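Local coordinates for L-glyceraldehyde 3-phosphate reductase (Clostridium beijerinckii, PDB 6HG6), which probably reduces aldehydes such as furfural with NADPH, as an oxidoreductase of the aldo-keto reductase family, at residues T96-K101 with R113-A118; Y136-D141 with G166-N171; I219-P224 with S290-V295. All coordinates share one frame; numbering follows the deposited sequence. Where two conformers were deposited one is given.

The three contacts lie on one closed eight-stranded parallel barrel, with NADPH at the C-terminal ends of its strands. They follow one another along the chain. Contact 1 joins strand 93-98 to helix 113-127; contact 2 pairs strands 132-137 and 162-168; contact 3 pairs strands 218-222 and 294-297. Contacts 1 and 2, with centres about 11 Å apart, touch directly, because strands 93-98 and 132-137 are neighbours. Contact 3 lies about 15 Å from contact 2, centre to centre, and about 23 Å from contact 1. Contacts 2 and 3 both reach NADPH, whose nicotinamide end touches N169 and lies against the ring of F222.

Contact 1 of 3, residues T96-K101 with R113-A118; sequences TKAGYK and RKYILA
Y115, on the first turn of helix 113-127, extends its ring to the loop that leaves strand 93-98, and A98, G99 and Y100 meet it there. This is the strand-to-helix half of a beta-alpha-beta unit in the TIM barrel, the return to the sheet being strand 132-137. With CG anti to its backbone N (chi1 166°), the Y115 side chain points from the helix toward the strand end, and the phenol tip arrives at the turn. A98 directs its methyl over one face of the ring, with CB 4.1 Å from Y115 CZ. The G99 and Y100 backbone atoms instead approach obliquely around the phenol end: G99 N is 3.3 Å from Y115 CE2.

Two backbone groups grip the hydroxyl. G99 N donates to Y115 OH at 3.2 Å, with an N-H...O angle of 147°, while Y115 OH donates to Y100 O. The latter bond measures 2.5 Å, so short that its exact length is best treated with caution. N64 ND2 also bonds this oxygen from outside the two segments, leaving the buried hydroxyl well satisfied. G99 makes the turn with phi near 157°, a region readily open to glycine alone.

Next along the helix, the CG1 branch of I116 lies loosely against the methyl of A98, and the I116 side chain also reaches F135 and helix 146-158. A98 thus touches two successive helix residues, its CB standing 4.2 Å from I116 CA.

Contact 2 of 3, residues Y136-D141 with G166-N171; sequences YHHRMD and GISNYN. With NDP (NADPH dihydro-nicotinamide-adenine-dinucleotide phosphate), chain B.
H137 and Y170 are joined by a bond of 2.7 Å between H137 ND1 and Y170 OH, in which either atom could be the donor. The tip of Y170 meets the ND1 edge of the H137 ring, in the plane of the imidazole; the two side chains cross at about a right angle, and their rings are inclined at 68°. A water extends the link from Y170 OH to D141 N. Nearer the cofactor, N169 ND2 donates to H138 O at 2.8 Å; the approach is almost collinear with the carbonyl (C=O...N 168°) and close to the plane of the N169 amide.

S168 contributes its backbone N to H137 O at 2.9 Å, and H137 N in turn bonds G166 O. These are the rungs between strands 132-137 and 162-168, parallel neighbours in the TIM barrel and the two strands of one beta-alpha-beta unit. At the strand ends the chain meets NADPH. S168 OG, anti to its own backbone N, stands 2.9 Å from NADPH O7N, although Q193 O competes for its single proton. H138 presents the edge of its ring to the carboxamide, with NE2 3.4 Å from NADPH N7N, and Y100 packs edge-to-face against H138.

Outward from the site, M140 lies across the face of Y170. Its CG sits 3.4 Å from the ring centroid, only 9° off the normal, a CH-pi contact, while SD is farther along in a Met-aromatic contact. On the opposite face I167 CD1 is set toward the rim, which sandwiches the ring. A second water bridges M140 N to N169 O, and M140 CE ends 3.7 Å from N169 O.

Contact 3 of 3, residues I219-P224 with S290-V295; sequences IIAFSP and SEVTSV. With NDP (NADPH dihydro-nicotinamide-adenine-dinucleotide phosphate), chain B.
Strands 218-222 and 294-297, the seventh and eighth of the TIM barrel, run parallel and join through I220 paired with S294 and A221 with V295. A221 N donates to S294 O at 3.0 Å, the straightest bond of the set with an N-H...O angle of 167°. One step earlier the entry into the eighth strand is pinned at I219. Its carbonyl accepts T293 N at 2.8 Å and, weakly, S294 N, so one oxygen gathers two successive N-H groups. T293 also accepts through its side chain: chi1 of -47° places OG1 beside its own backbone N, where it takes the bond from I219 N at 3.1 Å.

The aliphatic branches fill in around this ladder. I219 CG1 and CD1 lie alongside E291 O, each 3.5 Å from it, and I220 CG1 rests 3.9 Å from S294 CB. At the strand end, P224 CG meets V295 CG2 at 3.5 Å, tighter than usual van der Waals contact for two carbons.

The end of the seventh strand and the loop after it bring residues to NADPH. F222 lays one ring face against the nicotinamide, with NADPH C3N 3.1 Å above the ring plane and over its centre; S223 and P224 continue along the diphosphate, close to NADPH O1A.

I220 and S294 share the side of the sheet where I220 approaches Q193 of strand 189-195 and S294 OG bonds P26 O and S29 OG. A221 and V295 turn to the other side and pack on V286 of helix 278-286, which also meets P224 through L283, while I219 leans on helix 208-214.

Contact 1 of 3, residues T96-K101 with R113-A118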
loop_
_atom_site.group_PDB
_atom_site.type_symbol
_atom_site.label_atom_id
_atom_site.label_comp_id
_atom_site.label_asym_id
_atom_site.label_seq_id
_atom_site.Cartn_x
_atom_site.Cartn_y
_atom_site.Cartn_z
ATOM N N THR A 96 2.181 -9.027 -3.970
ATOM C CA THR A 96 3.173 -9.459 -2.965
ATOM C C THR A 96 4.517 -8.842 -3.372
ATOM O O THR A 96 4.584 -8.106 -4.387
ATOM C CB THR A 96 3.211 -10.972 -2.749
ATOM O OG1 THR A 96 3.940 -11.125 -1.521
ATOM C CG2 THR A 96 3.853 -11.705 -3.905
ATOM N N LYS A 97 5.531 -9.082 -2.570
ATOM C CA LYS A 97 6.830 -8.418 -2.693
ATOM C C LYS A 97 7.913 -9.354 -2.175
ATOM O O LYS A 97 7.627 -10.245 -1.378
ATOM C CB LYS A 97 6.866 -7.124 -1.856
ATOM C CG LYS A 97 5.565 -6.338 -1.811
ATOM C CD LYS A 97 5.752 -4.963 -1.154
ATOM C CE LYS A 97 4.484 -4.157 -1.042
ATOM N NZ LYS A 97 3.635 -4.707 0.039
ATOM N N ALA A 98 9.121 -9.076 -2.631
ATOM C CA ALA A 98 10.363 -9.687 -2.140
ATOM C C ALA A 98 11.428 -8.593 -2.147
ATOM O O ALA A 98 11.476 -7.766 -3.116
ATOM C CB ALA A 98 10.742 -10.840 -3.034
ATOM N N GLY A 99 12.240 -8.543 -1.107
ATOM C CA GLY A 99 13.353 -7.576 -1.050
ATOM C C GLY A 99 13.831 -7.263 0.348
ATOM O O GLY A 99 14.987 -6.794 0.494
ATOM N N TYR A 100 12.997 -7.518 1.359
ATOM C CA TYR A 100 13.369 -7.472 2.783
ATOM C C TYR A 100 13.649 -8.900 3.246
ATOM O O TYR A 100 13.563 -9.849 2.443
ATOM C CB TYR A 100 12.310 -6.773 3.658
ATOM C CG TYR A 100 12.391 -5.260 3.632
ATOM C CD1 TYR A 100 13.387 -4.586 4.311
ATOM C CD2 TYR A 100 11.480 -4.501 2.913
ATOM C CE1 TYR A 100 13.446 -3.195 4.349
ATOM C CE2 TYR A 100 11.538 -3.110 2.904
ATOM C CZ TYR A 100 12.542 -2.467 3.595
ATOM O OH TYR A 100 12.603 -1.104 3.587
ATOM N N LYS A 101 13.982 -9.051 4.519
ATOM C CA LYS A 101 14.441 -10.360 5.026
ATOM C C LYS A 101 13.233 -11.282 5.141
ATOM O O LYS A 101 12.227 -10.903 5.792
ATOM C CB LYS A 101 15.165 -10.269 6.350
ATOM C CG LYS A 101 15.732 -11.614 6.783
ATOM C CD LYS A 101 16.539 -11.488 8.003
ATOM C CE LYS A 101 17.119 -12.809 8.412
ATOM N NZ LYS A 101 18.097 -12.593 9.482
ATOM N N ARG A 113 18.179 -12.287 -8.215
ATOM C CA ARG A 113 17.214 -13.076 -9.006
ATOM C C ARG A 113 16.854 -14.350 -8.215
ATOM O O ARG A 113 15.680 -14.684 -8.136
ATOM C CB ARG A 113 17.844 -13.410 -10.365
ATOM C CG ARG A 113 17.005 -14.325 -11.242
ATOM C CD ARG A 113 17.803 -14.543 -12.506
ATOM N NE ARG A 113 17.026 -15.299 -13.452
ATOM C CZ ARG A 113 16.061 -14.805 -14.220
ATOM N NH1 ARG A 113 15.793 -13.511 -14.189
ATOM N NH2 ARG A 113 15.409 -15.632 -15.041
ATOM N N LYS A 114 17.832 -15.016 -7.597
ATOM C CA LYS A 114 17.563 -16.240 -6.800
ATOM C C LYS A 114 16.497 -15.962 -5.739
ATOM O O LYS A 114 15.486 -16.651 -5.704
ATOM C CB LYS A 114 18.865 -16.743 -6.192
ATOM C CG LYS A 114 18.702 -17.679 -5.013
ATOM C CD LYS A 114 18.112 -19.008 -5.362
ATOM C CE LYS A 114 18.324 -20.000 -4.216
ATOM N NZ LYS A 114 17.929 -21.378 -4.576
ATOM N N TYR A 115 16.686 -14.936 -4.909
ATOM C CA TYR A 115 15.732 -14.647 -3.821
ATOM C C TYR A 115 14.385 -14.247 -4.407
ATOM O O TYR A 115 13.339 -14.720 -3.955
ATOM C CB TYR A 115 16.333 -13.591 -2.899
ATOM C CG TYR A 115 15.333 -12.987 -1.960
ATOM C CD1 TYR A 115 14.483 -13.763 -1.201
ATOM C CD2 TYR A 115 15.262 -11.610 -1.823
ATOM C CE1 TYR A 115 13.572 -13.176 -0.330
ATOM C CE2 TYR A 115 14.375 -11.017 -0.947
ATOM C CZ TYR A 115 13.523 -11.808 -0.200
ATOM O OH TYR A 115 12.599 -11.202 0.618
ATOM N N ILE A 116 14.400 -13.308 -5.348
ATOM C CA ILE A 116 13.142 -12.718 -5.856
ATOM C C ILE A 116 12.296 -13.841 -6.444
ATOM O O ILE A 116 11.123 -13.950 -6.109
ATOM C CB ILE A 116 13.430 -11.551 -6.812
ATOM C CG1 ILE A 116 14.026 -10.363 -6.061
ATOM C CG2 ILE A 116 12.187 -11.230 -7.603
ATOM C CD1 ILE A 116 14.500 -9.244 -6.985
ATOM N N LEU A 117 12.857 -14.678 -7.318
ATOM C CA LEU A 117 12.044 -15.709 -7.972
ATOM C C LEU A 117 11.699 -16.833 -7.003
ATOM O O LEU A 117 10.585 -17.327 -7.103
ATOM C CB LEU A 117 12.743 -16.180 -9.244
ATOM C CG LEU A 117 12.922 -15.097 -10.318
ATOM C CD1 LEU A 117 13.616 -15.710 -11.520
ATOM C CD2 LEU A 117 11.582 -14.560 -10.706
ATOM N N ALA A 118 12.616 -17.302 -6.179
ATOM C CA ALA A 118 12.293 -18.340 -5.169
ATOM C C ALA A 118 11.185 -17.828 -4.250
ATOM O O ALA A 118 10.256 -18.575 -3.938
ATOM C CB ALA A 118 13.525 -18.753 -4.392
#

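Contact 2 of 3, residues Y136-D141 with G166-N171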
loop_
_atom_site.group_PDB
_atom_site.type_symbol
_atom_site.label_atom_id
_atom_site.label_comp_id
_atom_site.label_asym_id
_atom_site.label_seq_id
_atom_site.Cartn_x
_atom_site.Cartn_y
_atom_site.Cartn_z
ATOM N N TYR A 136 6.211 -6.799 -6.507
ATOM C CA TYR A 136 7.128 -5.688 -6.215
ATOM C C TYR A 136 8.516 -6.135 -5.787
ATOM O O TYR A 136 8.621 -7.106 -5.033
ATOM C CB TYR A 136 6.654 -4.943 -4.981
ATOM C CG TYR A 136 5.434 -4.079 -5.132
ATOM C CD1 TYR A 136 4.168 -4.564 -4.848
ATOM C CD2 TYR A 136 5.576 -2.739 -5.408
ATOM C CE1 TYR A 136 3.061 -3.737 -4.848
ATOM C CE2 TYR A 136 4.482 -1.900 -5.454
ATOM C CZ TYR A 136 3.225 -2.398 -5.153
ATOM O OH TYR A 136 2.147 -1.565 -5.185
ATOM N N HIS A 137 9.518 -5.391 -6.237
ATOM C CA HIS A 137 10.827 -5.354 -5.561
ATOM C C HIS A 137 10.575 -4.454 -4.330
ATOM O O HIS A 137 10.163 -3.308 -4.480
ATOM C CB HIS A 137 11.958 -4.901 -6.463
ATOM C CG HIS A 137 13.294 -5.069 -5.807
ATOM N ND1 HIS A 137 14.363 -4.235 -6.055
ATOM C CD2 HIS A 137 13.714 -5.981 -4.895
ATOM C CE1 HIS A 137 15.417 -4.618 -5.366
ATOM N NE2 HIS A 137 15.050 -5.703 -4.618
ATOM N N HIS A 138 10.734 -5.017 -3.140
ATOM C CA HIS A 138 10.260 -4.414 -1.876
ATOM C C HIS A 138 11.090 -3.202 -1.434
ATOM O O HIS A 138 10.574 -2.369 -0.687
ATOM C CB HIS A 138 10.204 -5.513 -0.819
ATOM C CG HIS A 138 9.271 -5.251 0.312
ATOM N ND1 HIS A 138 8.942 -6.247 1.201
ATOM C CD2 HIS A 138 8.620 -4.135 0.713
ATOM C CE1 HIS A 138 8.130 -5.759 2.109
ATOM N NE2 HIS A 138 7.932 -4.463 1.850
ATOM N N ARG A 139 12.365 -3.136 -1.801
ATOM C CA ARG A 139 13.235 -1.998 -1.451
ATOM C C ARG A 139 14.433 -2.002 -2.399
ATOM O O ARG A 139 14.727 -3.046 -3.028
ATOM C CB ARG A 139 13.735 -2.082 -0.007
ATOM C CG ARG A 139 14.445 -3.398 0.327
ATOM C CD ARG A 139 15.539 -3.257 1.341
ATOM N NE ARG A 139 15.975 -4.530 1.934
ATOM C CZ ARG A 139 16.679 -4.624 3.041
ATOM N NH1 ARG A 139 17.093 -3.541 3.677
ATOM N NH2 ARG A 139 17.012 -5.808 3.524
ATOM N N MET A 140 15.142 -0.892 -2.447
ATOM C CA MET A 140 16.354 -0.818 -3.273
ATOM C C MET A 140 17.455 -1.723 -2.683
ATOM O O MET A 140 17.596 -1.828 -1.460
ATOM C CB MET A 140 16.848 0.622 -3.365
ATOM C CG MET A 140 15.840 1.554 -4.008
ATOM S SD MET A 140 16.470 3.213 -4.263
ATOM C CE MET A 140 16.498 3.900 -2.608
ATOM N N ASP A 141 18.230 -2.350 -3.553
ATOM C CA ASP A 141 19.443 -3.081 -3.157
ATOM C C ASP A 141 20.598 -2.502 -3.950
ATOM O O ASP A 141 20.868 -2.943 -5.066
ATOM C CB ASP A 141 19.325 -4.576 -3.437
ATOM C CG ASP A 141 20.567 -5.312 -2.963
ATOM O OD1 ASP A 141 21.455 -4.652 -2.373
ATOM O OD2 ASP A 141 20.629 -6.542 -3.207
ATOM N N GLY A 166 5.862 -3.819 -9.907
ATOM C CA GLY A 166 5.910 -2.603 -9.094
ATOM C C GLY A 166 7.251 -2.531 -8.395
ATOM O O GLY A 166 7.954 -3.579 -8.302
ATOM N N ILE A 167 7.583 -1.363 -7.840
ATOM C CA ILE A 167 8.777 -1.210 -6.980
ATOM C C ILE A 167 8.341 -0.444 -5.741
ATOM O O ILE A 167 7.311 0.276 -5.792
ATOM C CB ILE A 167 9.983 -0.583 -7.697
ATOM C CG1 ILE A 167 9.727 0.870 -8.091
ATOM C CG2 ILE A 167 10.413 -1.462 -8.879
ATOM C CD1 ILE A 167 10.859 1.502 -8.850
ATOM N N SER A 168 9.055 -0.660 -4.647
ATOM C CA SER A 168 8.683 -0.053 -3.353
ATOM C C SER A 168 9.897 0.566 -2.697
ATOM O O SER A 168 10.988 0.004 -2.767
ATOM C CB SER A 168 7.989 -1.079 -2.468
ATOM O OG SER A 168 7.542 -0.495 -1.269
ATOM N N ASN A 169 9.694 1.720 -2.052
ATOM C CA ASN A 169 10.758 2.382 -1.288
ATOM C C ASN A 169 11.870 2.902 -2.212
ATOM O O ASN A 169 12.985 3.201 -1.689
ATOM C CB ASN A 169 11.283 1.453 -0.194
ATOM C CG ASN A 169 10.194 1.101 0.798
ATOM O OD1 ASN A 169 9.625 2.003 1.428
ATOM N ND2 ASN A 169 9.926 -0.183 0.978
ATOM N N TYR A 170 11.619 3.064 -3.513
ATOM C CA TYR A 170 12.638 3.636 -4.417
ATOM C C TYR A 170 12.630 5.157 -4.305
ATOM O O TYR A 170 11.587 5.747 -3.978
ATOM C CB TYR A 170 12.407 3.182 -5.855
ATOM C CG TYR A 170 13.046 1.857 -6.158
ATOM C CD1 TYR A 170 12.757 0.733 -5.420
ATOM C CD2 TYR A 170 13.943 1.741 -7.200
ATOM C CE1 TYR A 170 13.272 -0.508 -5.774
ATOM C CE2 TYR A 170 14.553 0.538 -7.495
ATOM C CZ TYR A 170 14.225 -0.599 -6.784
ATOM O OH TYR A 170 14.820 -1.788 -7.153
ATOM N N ASN A 171 13.799 5.771 -4.520
ATOM C CA ASN A 171 13.877 7.240 -4.682
ATOM C C ASN A 171 13.598 7.590 -6.163
ATOM O O ASN A 171 13.455 6.685 -6.997
ATOM C CB ASN A 171 15.175 7.823 -4.114
ATOM C CG ASN A 171 16.433 7.264 -4.751
ATOM O OD1 ASN A 171 16.382 6.663 -5.817
ATOM N ND2 ASN A 171 17.583 7.519 -4.147
HETATM P PA NDP B . -1.832 3.128 8.623
HETATM O O1A NDP B . -0.833 4.232 8.723
HETATM O O2A NDP B . -3.143 3.237 7.912
HETATM O O5B NDP B . -2.078 2.490 10.080
HETATM C C5B NDP B . -3.032 1.405 10.230
HETATM C C4B NDP B . -3.388 1.251 11.685
HETATM O O4B NDP B . -3.884 2.527 12.165
HETATM C C3B NDP B . -4.491 0.238 12.025
HETATM O O3B NDP B . -4.005 -1.085 12.235
HETATM C C2B NDP B . -5.052 0.836 13.309
HETATM O O2B NDP B . -4.156 0.488 14.360
HETATM C C1B NDP B . -4.978 2.332 13.029
HETATM N N9A NDP B . -6.144 2.914 12.377
HETATM C C8A NDP B . -6.599 2.671 11.104
HETATM N N7A NDP B . -7.643 3.391 10.776
HETATM C C5A NDP B . -7.896 4.161 11.903
HETATM C C6A NDP B . -8.875 5.132 12.188
HETATM N N6A NDP B . -9.817 5.504 11.324
HETATM N N1A NDP B . -8.840 5.721 13.411
HETATM C C2A NDP B . -7.887 5.342 14.275
HETATM N N3A NDP B . -6.913 4.448 14.113
HETATM C C4A NDP B . -6.970 3.886 12.892
HETATM O O3 NDP B . -1.116 1.903 7.846
HETATM P PN NDP B . 0.027 0.840 8.202
HETATM O O1N NDP B . -0.630 -0.283 8.932
HETATM O O2N NDP B . 1.232 1.505 8.785
HETATM O O5D NDP B . 0.410 0.343 6.716
HETATM C C5D NDP B . -0.679 0.031 5.809
HETATM C C4D NDP B . -0.192 -0.955 4.774
HETATM O O4D NDP B . 0.886 -0.365 4.025
HETATM C C3D NDP B . 0.422 -2.251 5.298
HETATM O O3D NDP B . -0.594 -3.156 5.709
HETATM C C2D NDP B . 1.201 -2.698 4.056
HETATM O O2D NDP B . 0.335 -3.298 3.129
HETATM C C1D NDP B . 1.741 -1.377 3.516
HETATM N N1N NDP B . 3.131 -1.109 3.964
HETATM C C2N NDP B . 4.160 -1.157 3.054
HETATM C C3N NDP B . 5.474 -1.194 3.432
HETATM C C7N NDP B . 6.540 -1.253 2.369
HETATM O O7N NDP B . 6.237 -1.384 1.168
HETATM N N7N NDP B . 7.805 -1.188 2.783
HETATM C C4N NDP B . 5.771 -1.168 4.906
HETATM C C5N NDP B . 4.607 -0.910 5.780
HETATM C C6N NDP B . 3.391 -0.815 5.289
HETATM P P2B NDP B . -4.788 0.283 15.834
HETATM O O1X NDP B . -6.236 -0.165 15.804
HETATM O O2X NDP B . -3.887 -0.759 16.477
HETATM O O3X NDP B . -4.619 1.666 16.446
HETATM O O HOH W 1 14.697 1.272 -0.578
HETATM O O HOH W 2 17.598 -1.860 -6.460
#

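Contact 3 of 3, residues I219-P224 with S290-V295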
loop_
_atom_site.group_PDB
_atom_site.type_symbol
_atom_site.label_atom_id
_atom_site.label_comp_id
_atom_site.label_asym_id
_atom_site.label_seq_id
_atom_site.Cartn_x
_atom_site.Cartn_y
_atom_site.Cartn_z
ATOM N N ILE A 219 1.414 5.862 -7.671
ATOM C CA ILE A 219 1.984 5.826 -6.311
ATOM C C ILE A 219 0.915 5.292 -5.381
ATOM O O ILE A 219 -0.188 5.812 -5.370
ATOM C CB ILE A 219 2.452 7.202 -5.819
ATOM C CG1 ILE A 219 3.432 7.845 -6.796
ATOM C CG2 ILE A 219 3.026 7.045 -4.398
ATOM C CD1 ILE A 219 3.732 9.271 -6.536
ATOM N N ILE A 220 1.285 4.366 -4.522
ATOM C CA ILE A 220 0.366 3.926 -3.438
ATOM C C ILE A 220 1.134 4.252 -2.162
ATOM O O ILE A 220 2.299 3.850 -2.008
ATOM C CB ILE A 220 -0.114 2.460 -3.618
ATOM C CG1 ILE A 220 -1.028 2.075 -2.460
ATOM C CG2 ILE A 220 1.014 1.434 -3.768
ATOM C CD1 ILE A 220 -1.694 0.719 -2.639
ATOM N N ALA A 221 0.552 5.104 -1.331
ATOM C CA ALA A 221 1.194 5.641 -0.127
ATOM C C ALA A 221 0.913 4.732 1.052
ATOM O O ALA A 221 -0.251 4.453 1.328
ATOM C CB ALA A 221 0.649 7.015 0.128
ATOM N N PHE A 222 1.937 4.343 1.790
ATOM C CA PHE A 222 1.673 3.570 3.016
ATOM C C PHE A 222 2.076 4.341 4.261
ATOM O O PHE A 222 2.776 5.384 4.179
ATOM C CB PHE A 222 2.302 2.207 2.899
ATOM C CG PHE A 222 3.793 2.170 2.970
ATOM C CD1 PHE A 222 4.431 2.070 4.191
ATOM C CD2 PHE A 222 4.536 2.038 1.808
ATOM C CE1 PHE A 222 5.814 1.940 4.246
ATOM C CE2 PHE A 222 5.918 1.875 1.872
ATOM C CZ PHE A 222 6.556 1.849 3.077
ATOM N N SER A 223 1.625 3.831 5.409
ATOM C CA SER A 223 1.799 4.438 6.745
ATOM C C SER A 223 1.298 5.879 6.749
ATOM O O SER A 223 1.968 6.756 7.294
ATOM C CB SER A 223 3.229 4.405 7.178
ATOM O OG SER A 223 3.332 4.945 8.476
ATOM N N PRO A 224 0.113 6.166 6.162
ATOM C CA PRO A 224 -0.423 7.533 6.165
ATOM C C PRO A 224 -0.765 8.083 7.559
ATOM O O PRO A 224 -0.942 9.298 7.672
ATOM C CB PRO A 224 -1.738 7.382 5.394
ATOM C CG PRO A 224 -2.112 5.921 5.615
ATOM C CD PRO A 224 -0.789 5.212 5.506
ATOM N N SER A 290 -3.101 14.403 -7.614
ATOM C CA SER A 290 -3.511 13.320 -8.557
ATOM C C SER A 290 -2.427 12.267 -8.722
ATOM O O SER A 290 -2.803 11.095 -9.038
ATOM C CB SER A 290 -3.898 13.923 -9.910
ATOM O OG SER A 290 -2.770 14.552 -10.495
ATOM N N GLU A 291 -1.141 12.597 -8.559
ATOM C CA GLU A 291 -0.071 11.601 -8.799
ATOM C C GLU A 291 -0.079 10.537 -7.695
ATOM O O GLU A 291 0.528 9.486 -7.878
ATOM C CB GLU A 291 1.317 12.207 -8.963
ATOM C CG GLU A 291 1.794 13.046 -7.789
ATOM C CD GLU A 291 1.458 14.520 -7.868
ATOM O OE1 GLU A 291 0.320 14.907 -8.352
ATOM O OE2 GLU A 291 2.358 15.305 -7.445
ATOM N N VAL A 292 -0.778 10.750 -6.586
ATOM C CA VAL A 292 -0.902 9.669 -5.569
ATOM C C VAL A 292 -2.167 8.898 -5.931
ATOM O O VAL A 292 -3.253 9.474 -5.924
ATOM C CB VAL A 292 -0.916 10.193 -4.127
ATOM C CG1 VAL A 292 -1.166 9.049 -3.158
ATOM C CG2 VAL A 292 0.410 10.878 -3.833
ATOM N N THR A 293 -2.004 7.661 -6.318
ATOM C CA THR A 293 -3.130 6.849 -6.847
ATOM C C THR A 293 -4.049 6.372 -5.717
ATOM O O THR A 293 -5.270 6.501 -5.808
ATOM C CB THR A 293 -2.590 5.635 -7.587
ATOM O OG1 THR A 293 -1.545 6.042 -8.473
ATOM C CG2 THR A 293 -3.704 4.902 -8.309
ATOM N N SER A 294 -3.458 5.909 -4.638
ATOM C CA SER A 294 -4.183 5.214 -3.556
ATOM C C SER A 294 -3.443 5.380 -2.244
ATOM O O SER A 294 -2.224 5.628 -2.228
ATOM C CB SER A 294 -4.263 3.726 -3.884
ATOM O OG SER A 294 -5.099 3.014 -2.995
ATOM N N VAL A 295 -4.197 5.292 -1.176
ATOM C CA VAL A 295 -3.570 5.253 0.174
ATOM C C VAL A 295 -3.845 3.861 0.751
ATOM O O VAL A 295 -5.012 3.378 0.726
ATOM C CB VAL A 295 -4.075 6.377 1.079
ATOM C CG1 VAL A 295 -5.573 6.305 1.278
ATOM C CG2 VAL A 295 -3.337 6.356 2.410
HETATM P PA NDP B . -1.832 3.128 8.623
HETATM O O1A NDP B . -0.833 4.232 8.723
HETATM O O2A NDP B . -3.143 3.237 7.912
HETATM O O5B NDP B . -2.078 2.490 10.080
HETATM C C5B NDP B . -3.032 1.405 10.230
HETATM C C4B NDP B . -3.388 1.251 11.685
HETATM O O4B NDP B . -3.884 2.527 12.165
HETATM C C3B NDP B . -4.491 0.238 12.025
HETATM O O3B NDP B . -4.005 -1.085 12.235
HETATM C C2B NDP B . -5.052 0.836 13.309
HETATM O O2B NDP B . -4.156 0.488 14.360
HETATM C C1B NDP B . -4.978 2.332 13.029
HETATM N N9A NDP B . -6.144 2.914 12.377
HETATM C C8A NDP B . -6.599 2.671 11.104
HETATM N N7A NDP B . -7.643 3.391 10.776
HETATM C C5A NDP B . -7.896 4.161 11.903
HETATM C C6A NDP B . -8.875 5.132 12.188
HETATM N N6A NDP B . -9.817 5.504 11.324
HETATM N N1A NDP B . -8.840 5.721 13.411
HETATM C C2A NDP B . -7.887 5.342 14.275
HETATM N N3A NDP B . -6.913 4.448 14.113
HETATM C C4A NDP B . -6.970 3.886 12.892
HETATM O O3 NDP B . -1.116 1.903 7.846
HETATM P PN NDP B . 0.027 0.840 8.202
HETATM O O1N NDP B . -0.630 -0.283 8.932
HETATM O O2N NDP B . 1.232 1.505 8.785
HETATM O O5D NDP B . 0.410 0.343 6.716
HETATM C C5D NDP B . -0.679 0.031 5.809
HETATM C C4D NDP B . -0.192 -0.955 4.774
HETATM O O4D NDP B . 0.886 -0.365 4.025
HETATM C C3D NDP B . 0.422 -2.251 5.298
HETATM O O3D NDP B . -0.594 -3.156 5.709
HETATM C C2D NDP B . 1.201 -2.698 4.056
HETATM O O2D NDP B . 0.335 -3.298 3.129
HETATM C C1D NDP B . 1.741 -1.377 3.516
HETATM N N1N NDP B . 3.131 -1.109 3.964
HETATM C C2N NDP B . 4.160 -1.157 3.054
HETATM C C3N NDP B . 5.474 -1.194 3.432
HETATM C C7N NDP B . 6.540 -1.253 2.369
HETATM O O7N NDP B . 6.237 -1.384 1.168
HETATM N N7N NDP B . 7.805 -1.188 2.783
HETATM C C4N NDP B . 5.771 -1.168 4.906
HETATM C C5N NDP B . 4.607 -0.910 5.780
HETATM C C6N NDP B . 3.391 -0.815 5.289
HETATM P P2B NDP B . -4.788 0.283 15.834
HETATM O O1X NDP B . -6.236 -0.165 15.804
HETATM O O2X NDP B . -3.887 -0.759 16.477
HETATM O O3X NDP B . -4.619 1.666 16.446
#